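Putative alpha-ketoglutarate-dependent taurine dioxygenase (Burkholderia xenovorans, PDB 5HSX) probably acts as an iron(II)- and 2-oxoglutarate-dependent dioxygenase of the TfdA/TauD family. Local coordinates at residues His34-Asp37 / Lys41-Ala44; Val297-Gly300 / Thr304-Val307. All blocks are in the same frame, centred on the assembly; numbering follows the deposited sequence. Where two conformers were deposited one is given.

Interaction 1. Residues His34-Asp37 / Lys41-Ala44; sequences HGVD and KLEA
Asp-37 and Leu-42 bring the two backbones closest, yet their CA atoms stay 8.1 Å apart and no hydrogen bond crosses between His-34-Asp-37 and Lys-41-Ala-44. That spacing is too wide for strand pairing. The contact closes the loop between strand 31-34 and helix 44-57, the first connection of a beta-alpha-beta crossover that returns in strand 59-62, parallel to and beside strand 31-34. The chain turns out of the strand at Gly-35, with a positive phi of 94°.

Methyl groups of two branched side chains make the contact across this spacing. CG1 of Val-36 meets both ends of the Leu-42 fork, lying 3.6 Å from CD2 and 3.7 Å from CD1. Two nearly equal distances mean that the methyl faces the fork as a whole rather than one prong. The side chains meet at about a right angle, and the buried surface is small, 104 Å² over both segments.

Torsions account for this meeting. A chi1 of -158° swings CG1 of Val-36 opposite its own backbone N, and a chi1 of -58° sets CG of Leu-42 beside its backbone N, which carries the fork nearer to Val-36 than its CB bond alone would.

Helix 44-57 extends the apolar contact, since Ile-50 touches both Val-36 and Leu-42, and Ile-47 packs on Leu-42. The backbone N of Leu-42 is bonded to Gln-78 OE1, while Glu-43 occupies the helix N-cap and its N is bonded to Gln-46 OE1. The acidic end of Asp-37 turns to Thr-39 within the loop, whereas its backbone O rests 3.8 Å from Leu-42 CD2.

Interaction 2. Residues Val297-Gly300 / Thr304-Val307; sequences VPVG and TQSV
In a short antiparallel hairpin with a single beta bridge, Val-299 to Gln-305, the ring of Pro-298 carries the hydroxyl of Ser-306 over one face: OG stands above the ring, 3.3 Å from CB and 3.4 Å from CD. The amide of Gln-305 lies with one face over Val-297, whose CB is 3.8 Å from NE2. A water links the same two residues, accepting from Gln-305 NE2 at 2.8 Å and donating to Val-297 O at 2.7 Å.

The bridged pair is non-hydrogen-bonded, because the bonds come from its neighbours. Ser-306 N donates to Pro-298 O at 3.1 Å with an N-H...O angle of 159°, and Gly-300 N donates to Thr-304 O at 3.2 Å and 164°. Both are fairly straight at the hydrogen, but Gly-300 N approaches from above the Thr-304 carbonyl plane, 36° out of it.

Beyond the hairpin, Ser-306 OG is bonded to His-204 ND1 of strand 200-209, which also bonds the backbones of Val-299, through Val-209, and Val-307, through Glu-203. Arg-174 reaches the carbonyl oxygens of both Thr-304 and Gln-305. Pro-298 O receives a further CA-H...O contact, with Gln-305 CA 3.3 Å away.

Interaction 1 precedes interaction 2 along the chain, and the two stay separate: their centres are 34 Å apart and their nearest atoms about 24 Å. The mixed seven-strand sheet connects them indirectly. Interaction 1 lies just after strand 31-34, near one margin of that sheet, whereas the loop of interaction 2 leaves strand 287-293, next to the strand at the other margin, and leads to strand 307-310 of the curled five-strand sheet. One therefore shapes a sheet-to-helix connection and the other a passage between sheets. Neither contains His-123, Asp-125, His-273 or Asn-323, the residues at the sodium ion, so both are structural contacts that do not supply its ligands.

Interaction 1. Residues His34-Asp37 / Lys41-Ala44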
ATOM      1  N   HIS B  34      16.366 -12.028  10.742  1.00 29.61           N
ATOM      2  CA  HIS B  34      17.415 -12.868  10.192  1.00 36.67           C
ATOM      3  C   HIS B  34      18.200 -13.501  11.333  1.00 37.91           C
ATOM      4  O   HIS B  34      18.123 -13.065  12.486  1.00 37.98           O
ATOM      5  CB  HIS B  34      18.345 -12.069   9.264  1.00 43.05           C
ATOM      6  CG  HIS B  34      17.695 -11.643   7.981  1.00 48.71           C
ATOM      7  ND1 HIS B  34      17.871 -12.323   6.795  1.00 54.60           N
ATOM      8  CD2 HIS B  34      16.865 -10.610   7.701  1.00 46.14           C
ATOM      9  CE1 HIS B  34      17.181 -11.725   5.840  1.00 50.81           C
ATOM     10  NE2 HIS B  34      16.561 -10.683   6.363  1.00 48.61           N
ATOM     11  N   GLY B  35      18.943 -14.556  11.000  1.00 35.04           N
ATOM     12  CA  GLY B  35      19.752 -15.272  11.968  1.00 39.06           C
ATOM     13  C   GLY B  35      19.090 -16.474  12.602  1.00 43.13           C
ATOM     14  O   GLY B  35      19.616 -16.998  13.592  1.00 45.93           O
ATOM     15  N   VAL B  36      17.957 -16.927  12.072  1.00 39.61           N
ATOM     16  CA  VAL B  36      17.224 -18.061  12.618  1.00 43.27           C
ATOM     17  C   VAL B  36      17.020 -19.075  11.501  1.00 42.39           C
ATOM     18  O   VAL B  36      16.655 -18.702  10.383  1.00 42.14           O
ATOM     19  CB  VAL B  36      15.864 -17.633  13.213  1.00 47.14           C
ATOM     20  CG1 VAL B  36      15.377 -18.656  14.220  1.00 51.64           C
ATOM     21  CG2 VAL B  36      15.959 -16.257  13.850  1.00 49.33           C
ATOM     22  N   ASP B  37      17.262 -20.352  11.800  1.00 43.38           N
ATOM     23  CA  ASP B  37      17.046 -21.444  10.851  1.00 37.45           C
ATOM     24  C   ASP B  37      15.766 -22.162  11.271  1.00 37.64           C
ATOM     25  O   ASP B  37      15.765 -22.948  12.221  1.00 37.75           O
ATOM     26  CB  ASP B  37      18.251 -22.381  10.817  1.00 40.20           C
ATOM     27  CG  ASP B  37      18.068 -23.558   9.862  1.00 42.67           C
ATOM     28  OD1 ASP B  37      18.969 -24.421   9.814  1.00 49.09           O
ATOM     29  OD2 ASP B  37      17.032 -23.639   9.170  1.00 43.08           O
ATOM     30  N   LYS B  41      14.709 -26.941  15.608  1.00 39.68           N
ATOM     31  CA  LYS B  41      14.087 -26.526  16.859  1.00 43.21           C
ATOM     32  C   LYS B  41      14.863 -25.351  17.436  1.00 43.26           C
ATOM     33  O   LYS B  41      16.096 -25.326  17.402  1.00 47.78           O
ATOM     34  CB  LYS B  41      14.056 -27.689  17.853  1.00 45.42           C
ATOM     35  N   LEU B  42      14.140 -24.362  17.955  1.00 39.20           N
ATOM     36  CA  LEU B  42      14.758 -23.128  18.416  1.00 39.26           C
ATOM     37  C   LEU B  42      15.002 -23.161  19.920  1.00 43.24           C
ATOM     38  O   LEU B  42      14.272 -23.811  20.674  1.00 41.18           O
ATOM     39  CB  LEU B  42      13.892 -21.917  18.068  1.00 36.90           C
ATOM     40  CG  LEU B  42      13.577 -21.710  16.588  1.00 38.48           C
ATOM     41  CD1 LEU B  42      12.898 -20.366  16.381  1.00 40.28           C
ATOM     42  CD2 LEU B  42      14.835 -21.830  15.743  1.00 42.62           C
ATOM     43  N   GLU B  43      16.045 -22.449  20.344  1.00 42.09           N
ATOM     44  CA  GLU B  43      16.313 -22.257  21.759  1.00 52.95           C
ATOM     45  C   GLU B  43      15.255 -21.349  22.372  1.00 46.33           C
ATOM     46  O   GLU B  43      14.590 -20.576  21.682  1.00 37.44           O
ATOM     47  CB  GLU B  43      17.699 -21.646  21.964  1.00 60.55           C
ATOM     48  CG  GLU B  43      18.825 -22.484  21.404  1.00 68.64           C
ATOM     49  CD  GLU B  43      18.971 -23.794  22.140  1.00 77.05           C
ATOM     50  OE1 GLU B  43      19.038 -23.766  23.387  1.00 80.76           O
ATOM     51  OE2 GLU B  43      19.004 -24.850  21.474  1.00 80.53           O
ATOM     52  N   ALA B  44      15.112 -21.440  23.697  1.00 45.03           N
ATOM     53  CA  ALA B  44      14.102 -20.639  24.383  1.00 43.33           C
ATOM     54  C   ALA B  44      14.345 -19.147  24.187  1.00 41.78           C
ATOM     55  O   ALA B  44      13.392 -18.370  24.043  1.00 35.52           O
ATOM     56  CB  ALA B  44      14.079 -20.990  25.872  1.00 46.62           C
TER

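Interaction 2. Residues Val297-Gly300 / Thr304-Val307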
ATOM      1  N   VAL B 297     -10.768 -15.312  24.105  1.00 24.30           N
ATOM      2  CA  VAL B 297     -11.927 -14.449  23.857  1.00 23.85           C
ATOM      3  C   VAL B 297     -11.504 -12.992  24.038  1.00 26.05           C
ATOM      4  O   VAL B 297     -10.903 -12.655  25.072  1.00 25.87           O
ATOM      5  CB  VAL B 297     -13.070 -14.818  24.806  1.00 24.62           C
ATOM      6  CG1 VAL B 297     -14.254 -13.866  24.639  1.00 24.31           C
ATOM      7  CG2 VAL B 297     -13.504 -16.266  24.579  1.00 27.05           C
ATOM      8  N   PRO B 298     -11.774 -12.110  23.072  1.00 22.20           N
ATOM      9  CA  PRO B 298     -11.399 -10.696  23.234  1.00 20.76           C
ATOM     10  C   PRO B 298     -12.115 -10.039  24.407  1.00 24.22           C
ATOM     11  O   PRO B 298     -13.195 -10.459  24.830  1.00 21.89           O
ATOM     12  CB  PRO B 298     -11.832 -10.058  21.907  1.00 19.25           C
ATOM     13  CG  PRO B 298     -11.802 -11.202  20.920  1.00 17.67           C
ATOM     14  CD  PRO B 298     -12.283 -12.390  21.716  1.00 18.67           C
ATOM     15  N   VAL B 299     -11.494  -8.977  24.926  1.00 20.43           N
ATOM     16  CA  VAL B 299     -12.040  -8.165  26.005  0.55 24.23           C
ATOM     17  C   VAL B 299     -11.922  -6.699  25.611  1.00 23.68           C
ATOM     18  O   VAL B 299     -10.894  -6.288  25.058  1.00 21.41           O
ATOM     19  CB  VAL B 299     -11.291  -8.418  27.329  0.55 26.81           C
ATOM     20  CG1 VAL B 299     -11.944  -7.656  28.437  0.55 22.83           C
ATOM     21  CG2 VAL B 299     -11.228  -9.909  27.637  0.55 28.65           C
ATOM     22  N   GLY B 300     -12.957  -5.910  25.906  1.00 21.28           N
ATOM     23  CA  GLY B 300     -12.924  -4.482  25.654  1.00 21.30           C
ATOM     24  C   GLY B 300     -12.403  -3.703  26.849  1.00 19.28           C
ATOM     25  O   GLY B 300     -12.072  -4.272  27.905  1.00 23.92           O
ATOM     26  N   THR B 304     -15.691  -6.265  29.329  1.00 28.91           N
ATOM     27  CA  THR B 304     -16.724  -7.137  28.778  1.00 33.77           C
ATOM     28  C   THR B 304     -16.127  -8.035  27.699  1.00 28.35           C
ATOM     29  O   THR B 304     -15.569  -7.541  26.712  1.00 29.44           O
ATOM     30  CB  THR B 304     -17.874  -6.313  28.196  1.00 39.52           C
ATOM     31  OG1 THR B 304     -18.320  -5.357  29.162  1.00 44.01           O
ATOM     32  CG2 THR B 304     -19.045  -7.229  27.831  1.00 38.53           C
ATOM     33  N   GLN B 305     -16.261  -9.348  27.881  1.00 23.93           N
ATOM     34  CA  GLN B 305     -15.828 -10.307  26.871  1.00 22.40           C
ATOM     35  C   GLN B 305     -16.782 -10.317  25.691  1.00 24.93           C
ATOM     36  O   GLN B 305     -17.967  -9.999  25.823  1.00 22.45           O
ATOM     37  CB  GLN B 305     -15.798 -11.725  27.441  1.00 27.07           C
ATOM     38  CG  GLN B 305     -14.662 -12.048  28.351  1.00 32.79           C
ATOM     39  CD  GLN B 305     -14.742 -13.488  28.824  1.00 37.34           C
ATOM     40  OE1 GLN B 305     -15.740 -13.902  29.415  1.00 44.80           O
ATOM     41  NE2 GLN B 305     -13.708 -14.260  28.544  1.00 38.98           N
ATOM     42  N   SER B 306     -16.251 -10.734  24.536  1.00 22.58           N
ATOM     43  CA  SER B 306     -17.052 -11.044  23.361  1.00 23.63           C
ATOM     44  C   SER B 306     -18.091 -12.121  23.680  1.00 23.47           C
ATOM     45  O   SER B 306     -17.934 -12.923  24.607  1.00 24.68           O
ATOM     46  CB  SER B 306     -16.146 -11.514  22.217  1.00 24.22           C
ATOM     47  OG  SER B 306     -15.130 -10.556  21.956  1.00 22.60           O
ATOM     48  N   VAL B 307     -19.171 -12.133  22.899  1.00 28.70           N
ATOM     49  CA  VAL B 307     -20.297 -13.030  23.122  1.00 30.11           C
ATOM     50  C   VAL B 307     -20.646 -13.709  21.806  1.00 31.58           C
ATOM     51  O   VAL B 307     -20.914 -13.033  20.811  1.00 30.88           O
ATOM     52  CB  VAL B 307     -21.532 -12.288  23.673  1.00 33.71           C
ATOM     53  CG1 VAL B 307     -22.695 -13.264  23.873  1.00 39.50           C
ATOM     54  CG2 VAL B 307     -21.195 -11.581  24.966  1.00 41.32           C
TER
HETATM   55  O   HOH W   1     -11.257 -13.300  27.663  1.00 30.79           O